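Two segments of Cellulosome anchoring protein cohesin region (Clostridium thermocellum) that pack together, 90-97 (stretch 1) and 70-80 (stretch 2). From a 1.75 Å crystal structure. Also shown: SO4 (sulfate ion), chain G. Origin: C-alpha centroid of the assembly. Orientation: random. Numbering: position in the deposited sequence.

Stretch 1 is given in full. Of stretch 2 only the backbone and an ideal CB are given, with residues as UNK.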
ATOM      1  N   VAL A  90      -3.749  -1.183  -4.187  1.00 20.77           N
ATOM      2  CA  VAL A  90      -3.103  -0.342  -3.181  1.00 18.31           C
ATOM      3  C   VAL A  90      -3.175  -1.051  -1.830  1.00 19.78           C
ATOM      4  O   VAL A  90      -4.216  -1.598  -1.451  1.00 21.56           O
ATOM      5  CB  VAL A  90      -3.771   1.039  -3.084  1.00 24.15           C
ATOM      6  CG1 VAL A  90      -2.931   1.978  -2.245  1.00 21.49           C
ATOM      7  CG2 VAL A  90      -3.950   1.623  -4.477  1.00 22.36           C
ATOM      8  N   PHE A  91      -2.052  -1.063  -1.126  1.00 20.24           N
ATOM      9  CA  PHE A  91      -1.966  -1.671   0.192  1.00 16.85           C
ATOM     10  C   PHE A  91      -1.659  -0.591   1.219  1.00 18.33           C
ATOM     11  O   PHE A  91      -0.900   0.335   0.950  1.00 17.64           O
ATOM     12  CB  PHE A  91      -0.817  -2.672   0.249  1.00 17.40           C
ATOM     13  CG  PHE A  91      -0.939  -3.793  -0.721  1.00 18.87           C
ATOM     14  CD1 PHE A  91      -1.569  -4.965  -0.344  1.00 21.04           C
ATOM     15  CD2 PHE A  91      -0.422  -3.691  -1.988  1.00 24.31           C
ATOM     16  CE1 PHE A  91      -1.687  -6.021  -1.242  1.00 25.29           C
ATOM     17  CE2 PHE A  91      -0.533  -4.751  -2.882  1.00 32.10           C
ATOM     18  CZ  PHE A  91      -1.166  -5.913  -2.482  1.00 26.35           C
ATOM     19  N   LEU A  92      -2.254  -0.727   2.400  1.00 17.16           N
ATOM     20  CA  LEU A  92      -1.909   0.109   3.531  1.00 17.26           C
ATOM     21  C   LEU A  92      -1.784  -0.754   4.779  1.00 22.63           C
ATOM     22  O   LEU A  92      -2.724  -1.486   5.170  1.00 19.58           O
ATOM     23  CB  LEU A  92      -2.970   1.171   3.727  1.00 21.39           C
ATOM     24  CG  LEU A  92      -2.670   2.112   4.900  1.00 21.14           C
ATOM     25  CD1 LEU A  92      -1.456   3.009   4.606  1.00 19.50           C
ATOM     26  CD2 LEU A  92      -3.905   2.944   5.169  1.00 28.00           C
ATOM     27  N   PHE A  93      -0.631  -0.645   5.428  1.00 16.52           N
ATOM     28  CA  PHE A  93      -0.390  -1.318   6.692  1.00 18.39           C
ATOM     29  C   PHE A  93       0.007  -0.312   7.737  1.00 19.60           C
ATOM     30  O   PHE A  93       0.774   0.602   7.452  1.00 19.11           O
ATOM     31  CB  PHE A  93       0.749  -2.322   6.539  1.00 15.66           C
ATOM     32  CG  PHE A  93       1.234  -2.853   7.845  1.00 18.86           C
ATOM     33  CD1 PHE A  93       0.609  -3.930   8.443  1.00 21.27           C
ATOM     34  CD2 PHE A  93       2.280  -2.242   8.501  1.00 15.75           C
ATOM     35  CE1 PHE A  93       1.028  -4.397   9.689  1.00 20.03           C
ATOM     36  CE2 PHE A  93       2.708  -2.688   9.752  1.00 22.08           C
ATOM     37  CZ  PHE A  93       2.070  -3.779  10.353  1.00 19.50           C
ATOM     38  N   ASP A  94      -0.517  -0.473   8.954  1.00 17.26           N
ATOM     39  CA  ASP A  94      -0.078   0.310  10.078  1.00 13.14           C
ATOM     40  C   ASP A  94      -0.291  -0.535  11.336  1.00 16.99           C
ATOM     41  O   ASP A  94      -1.348  -1.126  11.512  1.00 17.15           O
ATOM     42  CB  ASP A  94      -0.900   1.588  10.202  1.00 16.23           C
ATOM     43  CG  ASP A  94      -0.591   2.373  11.450  1.00 17.59           C
ATOM     44  OD1 ASP A  94       0.589   2.739  11.638  1.00 20.16           O
ATOM     45  OD2 ASP A  94      -1.529   2.632  12.277  1.00 21.25           O
ATOM     46  N   ASP A  95       0.721  -0.597  12.192  1.00 17.70           N
ATOM     47  CA  ASP A  95       0.569  -1.159  13.538  1.00 15.91           C
ATOM     48  C   ASP A  95      -0.334  -0.253  14.381  1.00 17.15           C
ATOM     49  O   ASP A  95       0.105   0.667  15.051  1.00 16.97           O
ATOM     50  CB  ASP A  95       1.933  -1.379  14.145  1.00 14.60           C
ATOM     51  CG  ASP A  95       1.853  -1.962  15.546  1.00 31.00           C
ATOM     52  OD1 ASP A  95       0.823  -2.589  15.826  1.00 33.27           O
ATOM     53  OD2 ASP A  95       2.816  -1.800  16.327  1.00 22.67           O
ATOM     54  N   ASP A  96      -1.624  -0.565  14.320  1.00 19.33           N
ATOM     55  CA  ASP A  96      -2.705   0.335  14.694  1.00 19.86           C
ATOM     56  C   ASP A  96      -2.673   0.856  16.124  1.00 20.35           C
ATOM     57  O   ASP A  96      -3.083   1.977  16.374  1.00 24.42           O
ATOM     58  CB  ASP A  96      -4.010  -0.414  14.436  1.00 19.73           C
ATOM     59  CG  ASP A  96      -5.243   0.435  14.639  1.00 29.59           C
ATOM     60  OD1 ASP A  96      -5.383   1.510  14.002  1.00 25.96           O
ATOM     61  OD2 ASP A  96      -6.082   0.013  15.467  1.00 35.74           O
ATOM     62  N   LYS A  97      -2.165   0.055  17.043  1.00 22.76           N
ATOM     63  CA  LYS A  97      -2.182   0.434  18.455  1.00 26.79           C
ATOM     64  C   LYS A  97      -1.018   1.321  18.865  1.00 23.40           C
ATOM     65  O   LYS A  97      -1.034   1.911  19.965  1.00 22.47           O
ATOM     66  CB  LYS A  97      -2.232  -0.808  19.321  1.00 33.71           C
ATOM     67  CG  LYS A  97      -3.513  -1.582  19.115  1.00 36.86           C
ATOM     68  CD  LYS A  97      -3.497  -2.911  19.845  1.00 49.44           C
ATOM     69  CE  LYS A  97      -4.823  -3.630  19.666  1.00 55.53           C
ATOM     70  NZ  LYS A  97      -5.967  -2.746  20.029  1.00 62.26           N
ATOM     71  N   UNK A  70       3.588 -12.367   7.386  1.00 24.45           N
ATOM     72  CA  UNK A  70       4.386 -11.432   8.172  1.00 20.84           C
ATOM     73  C   UNK A  70       3.606 -10.215   8.654  1.00 22.10           C
ATOM     74  O   UNK A  70       4.100  -9.449   9.500  1.00 24.16           O
ATOM     75  CB  UNK A  70       5.586 -10.966   7.346  1.00 20.84           C
ATOM     76  N   UNK A  71       2.397 -10.040   8.135  1.00 21.52           N
ATOM     77  CA  UNK A  71       1.524  -8.957   8.557  1.00 21.23           C
ATOM     78  C   UNK A  71       0.993  -9.260   9.959  1.00 31.38           C
ATOM     79  O   UNK A  71       0.434 -10.342  10.203  1.00 28.80           O
ATOM     80  CB  UNK A  71       0.375  -8.764   7.566  1.00 21.23           C
ATOM     81  N   UNK A  72       1.171  -8.319  10.878  1.00 24.66           N
ATOM     82  CA  UNK A  72       0.697  -8.466  12.253  1.00 24.99           C
ATOM     83  C   UNK A  72      -0.752  -8.021  12.314  1.00 27.31           C
ATOM     84  O   UNK A  72      -1.175  -7.187  11.518  1.00 25.55           O
ATOM     85  CB  UNK A  72       1.557  -7.661  13.230  1.00 24.99           C
ATOM     86  N   UNK A  73      -1.510  -8.578  13.259  1.00 26.75           N
ATOM     87  CA  UNK A  73      -2.921  -8.243  13.455  1.00 22.14           C
ATOM     88  C   UNK A  73      -3.617  -7.646  12.245  1.00 19.96           C
ATOM     89  O   UNK A  73      -4.086  -6.484  12.309  1.00 23.48           O
ATOM     90  CB  UNK A  73      -3.047  -7.262  14.622  1.00 22.14           C
ATOM     91  N   UNK A  74      -3.742  -8.437  11.165  1.00 23.37           N
ATOM     92  CA  UNK A  74      -4.218  -7.927   9.879  1.00 23.57           C
ATOM     93  C   UNK A  74      -5.617  -7.388   9.933  1.00 30.70           C
ATOM     94  O   UNK A  74      -5.919  -6.442   9.225  1.00 23.57           O
ATOM     95  CB  UNK A  74      -4.150  -9.028   8.819  1.00 23.57           C
ATOM     96  N   UNK A  75      -6.482  -7.998  10.743  1.00 24.68           N
ATOM     97  CA  UNK A  75      -7.821  -7.463  10.914  1.00 29.04           C
ATOM     98  C   UNK A  75      -7.819  -5.984  11.218  1.00 23.00           C
ATOM     99  O   UNK A  75      -8.691  -5.257  10.753  1.00 30.63           O
ATOM    100  CB  UNK A  75      -8.549  -8.215  12.030  1.00 29.04           C
ATOM    101  N   UNK A  76      -6.848  -5.515  12.010  1.00 23.72           N
ATOM    102  CA  UNK A  76      -6.780  -4.104  12.365  1.00 23.06           C
ATOM    103  C   UNK A  76      -5.687  -3.327  11.634  1.00 22.36           C
ATOM    104  O   UNK A  76      -5.747  -2.088  11.551  1.00 22.71           O
ATOM    105  CB  UNK A  76      -6.564  -3.974  13.874  1.00 23.06           C
ATOM    106  N   UNK A  77      -4.695  -4.044  11.135  1.00 24.85           N
ATOM    107  CA  UNK A  77      -3.471  -3.372  10.657  1.00 23.38           C
ATOM    108  C   UNK A  77      -3.311  -3.311   9.139  1.00 25.47           C
ATOM    109  O   UNK A  77      -2.453  -2.572   8.640  1.00 20.69           O
ATOM    110  CB  UNK A  77      -2.249  -4.082  11.243  1.00 23.38           C
ATOM    111  N   UNK A  78      -4.137  -4.067   8.423  1.00 17.65           N
ATOM    112  CA  UNK A  78      -3.935  -4.318   6.985  1.00 21.41           C
ATOM    113  C   UNK A  78      -5.193  -4.016   6.183  1.00 27.14           C
ATOM    114  O   UNK A  78      -6.283  -4.492   6.507  1.00 23.83           O
ATOM    115  CB  UNK A  78      -3.511  -5.769   6.751  1.00 21.41           C
ATOM    116  N   UNK A  79      -5.039  -3.173   5.167  1.00 21.11           N
ATOM    117  CA  UNK A  79      -6.113  -2.878   4.239  1.00 21.91           C
ATOM    118  C   UNK A  79      -5.581  -2.888   2.826  1.00 24.32           C
ATOM    119  O   UNK A  79      -4.392  -2.678   2.593  1.00 20.67           O
ATOM    120  CB  UNK A  79      -6.763  -1.531   4.561  1.00 21.91           C
ATOM    121  N   UNK A  80      -6.476  -3.105   1.881  1.00 22.01           N
ATOM    122  CA  UNK A  80      -6.127  -2.920   0.480  1.00 18.07           C
ATOM    123  C   UNK A  80      -7.328  -2.378  -0.252  1.00 22.67           C
ATOM    124  O   UNK A  80      -8.453  -2.484   0.223  1.00 25.94           O
ATOM    125  CB  UNK A  80      -5.647  -4.227  -0.155  1.00 18.07           C
TER
HETATM  126  S   SO4 G 203      -0.793 -11.249  15.447  1.00 74.81           S
HETATM  127  O1  SO4 G 203      -0.562 -12.424  16.282  1.00 82.54           O
HETATM  128  O2  SO4 G 203      -1.827 -10.417  16.059  1.00 75.74           O
HETATM  129  O3  SO4 G 203       0.469 -10.515  15.348  1.00 59.71           O
HETATM  130  O4  SO4 G 203      -1.244 -11.671  14.121  1.00 77.17           O

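Position 70 lies beyond the reach of stretch 1, which therefore sets no rule there; the deposited residue is Ile70.

At position 71 the CA-to-CB bond runs sideways, and the ideal CB stands 4.9 Å from Phe93 CE1. A branched or longer apolar chain could turn back to that ring. Ile71 does so, its CG2 lying 4.0 Å from Phe93 CD1.

Position 72 points toward stretch 1, with its ideal CB 4.8 Å from Phe93 CE1. The gap is short, so small or medium side chains suit it, polar ones included. Thr72 brings OG1 to 3.5 Å from Phe93 CZ, at the edge of the ring.

Position 73 precedes a short helix and has phi/psi of 22/65, a left-handed combination that favors Gly, Asn or Asp. Its backbone N also faces the sulfate, with 3.2 Å to SO4 O4. Asp73 is found here, at the N-cap position but without a capping bond from its side chain.

Positions 74 and 75 open the helix away from or out of reach of stretch 1. A phi of -62° at 74 admits proline, common in a first turn, and 75 tolerates almost anything small or polar. They are Pro74 and Ala75.

Position 76 points toward stretch 1, its ideal CB 4.3 Å from Asp96 OD2. Beside a carboxylate, a polar or basic residue would be reasonable. Asn76 instead turns its amide back along its own stretch, ND2 donating to Asp73 OD2 at 3.0 Å.

Position 77 is the most demanding. The ideal CB is 3.1 Å from Asp94 O and 3.6 Å from Phe93 CE1, leaving little room for branching at CB, while Asp96 N offers a donor further along. A short side chain ending in an acceptor is called for: Asn or Asp. Asn77, with chi1 m, accepts from Asp96 N through OD1 at 3.0 Å. Its ND2 donates to Thr72 OG1 at 3.2 Å and to water 1 at 3.0 Å, and that water donates to Asp95 OD1 at 2.6 Å, so both ends of the amide are used. Its backbone O accepts from Asp94 N at 2.9 Å, starting the antiparallel pairing.

Position 78 pairs with Phe93 without hydrogen bonds, and its CB lies on the same sheet face as Phe91 and Phe93. Large apolar or aromatic residues fit. Phe78, with chi1 t, reaches along that face, its CZ 3.7 Å from Phe91 CD1 at the edge of that ring.

Position 79 faces the other side, with Leu92, and its backbone makes both bonds of the pair: N to Leu92 O and Leu92 N to O, each 2.9 Å. Beta-branched, apolar or polar chains could all serve. In Asp79, OD2 lies 2.7 Å from water 2, which is also 3.1 Å from Leu92 O; the water is near enough to hydrogen-bond to either, though it has more acceptors in reach than protons to give.

Position 80 returns to the face of Phe91. Its ideal CB is tight, 3.3 Å from Val90 O, so a chain that leads off is favored. Tyr80, chi1 p, keeps CB 4.2 Å from Phe91 CD1 and carries its ring away.

Stretch 2 (70-80) IITDPANNFDY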
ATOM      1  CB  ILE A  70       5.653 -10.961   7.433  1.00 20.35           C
ATOM      2  CG1 ILE A  70       5.304 -10.006   6.283  1.00 23.29           C
ATOM      3  CG2 ILE A  70       6.444 -12.174   6.906  1.00 28.64           C
ATOM      4  CD1 ILE A  70       6.563  -9.535   5.507  1.00 23.85           C
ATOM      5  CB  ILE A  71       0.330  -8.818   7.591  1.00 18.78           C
ATOM      6  CG1 ILE A  71       0.804  -8.569   6.135  1.00 19.28           C
ATOM      7  CG2 ILE A  71      -0.629  -7.730   8.080  1.00 24.08           C
ATOM      8  CD1 ILE A  71       1.636  -7.321   5.964  1.00 21.88           C
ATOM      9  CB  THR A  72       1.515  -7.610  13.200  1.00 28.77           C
ATOM     10  OG1 THR A  72       1.490  -6.263  12.733  1.00 25.45           O
ATOM     11  CG2 THR A  72       2.962  -8.090  13.277  1.00 25.45           C
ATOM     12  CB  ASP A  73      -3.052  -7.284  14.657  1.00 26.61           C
ATOM     13  CG  ASP A  73      -4.477  -7.180  15.196  1.00 33.53           C
ATOM     14  OD1 ASP A  73      -5.321  -8.056  14.886  1.00 32.25           O
ATOM     15  OD2 ASP A  73      -4.739  -6.207  15.952  1.00 29.37           O
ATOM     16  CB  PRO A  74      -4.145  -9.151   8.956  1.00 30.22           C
ATOM     17  CG  PRO A  74      -3.943 -10.320   9.852  1.00 29.08           C
ATOM     18  CD  PRO A  74      -3.232  -9.812  11.029  1.00 24.67           C
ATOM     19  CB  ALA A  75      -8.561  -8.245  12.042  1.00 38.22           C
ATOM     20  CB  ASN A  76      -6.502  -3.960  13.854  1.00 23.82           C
ATOM     21  CG  ASN A  76      -7.703  -4.351  14.691  1.00 30.07           C
ATOM     22  OD1 ASN A  76      -8.814  -3.928  14.386  1.00 33.67           O
ATOM     23  ND2 ASN A  76      -7.501  -5.199  15.679  1.00 31.84           N
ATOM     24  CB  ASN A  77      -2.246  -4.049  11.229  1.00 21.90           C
ATOM     25  CG  ASN A  77      -2.106  -3.863  12.710  1.00 19.39           C
ATOM     26  OD1 ASN A  77      -2.855  -3.132  13.371  1.00 19.73           O
ATOM     27  ND2 ASN A  77      -1.132  -4.527  13.239  1.00 19.41           N
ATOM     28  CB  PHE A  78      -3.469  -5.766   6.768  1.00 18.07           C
ATOM     29  CG  PHE A  78      -3.239  -6.121   5.336  1.00 22.71           C
ATOM     30  CD1 PHE A  78      -1.965  -6.058   4.796  1.00 26.09           C
ATOM     31  CD2 PHE A  78      -4.287  -6.553   4.523  1.00 23.22           C
ATOM     32  CE1 PHE A  78      -1.743  -6.399   3.466  1.00 22.82           C
ATOM     33  CE2 PHE A  78      -4.067  -6.886   3.190  1.00 21.22           C
ATOM     34  CZ  PHE A  78      -2.806  -6.808   2.659  1.00 22.20           C
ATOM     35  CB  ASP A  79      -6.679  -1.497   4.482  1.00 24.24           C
ATOM     36  CG  ASP A  79      -7.524  -1.429   5.732  1.00 39.51           C
ATOM     37  OD1 ASP A  79      -8.707  -1.816   5.662  1.00 39.19           O
ATOM     38  OD2 ASP A  79      -6.993  -0.986   6.774  1.00 34.39           O
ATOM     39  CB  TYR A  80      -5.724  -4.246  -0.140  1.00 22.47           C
ATOM     40  CG  TYR A  80      -6.912  -5.128  -0.414  1.00 29.19           C
ATOM     41  CD1 TYR A  80      -7.556  -5.091  -1.654  1.00 26.65           C
ATOM     42  CD2 TYR A  80      -7.418  -5.967   0.576  1.00 29.06           C
ATOM     43  CE1 TYR A  80      -8.666  -5.887  -1.898  1.00 34.97           C
ATOM     44  CE2 TYR A  80      -8.541  -6.772   0.330  1.00 30.57           C
ATOM     45  CZ  TYR A  80      -9.150  -6.719  -0.903  1.00 41.51           C
ATOM     46  OH  TYR A  80     -10.262  -7.508  -1.139  1.00 47.70           O
TER
HETATM   47  O   HOH W   1      -0.669  -4.630  16.246  1.00 37.18           O
HETATM   48  O   HOH W   2      -4.456  -0.102   7.329  1.00 35.91           O
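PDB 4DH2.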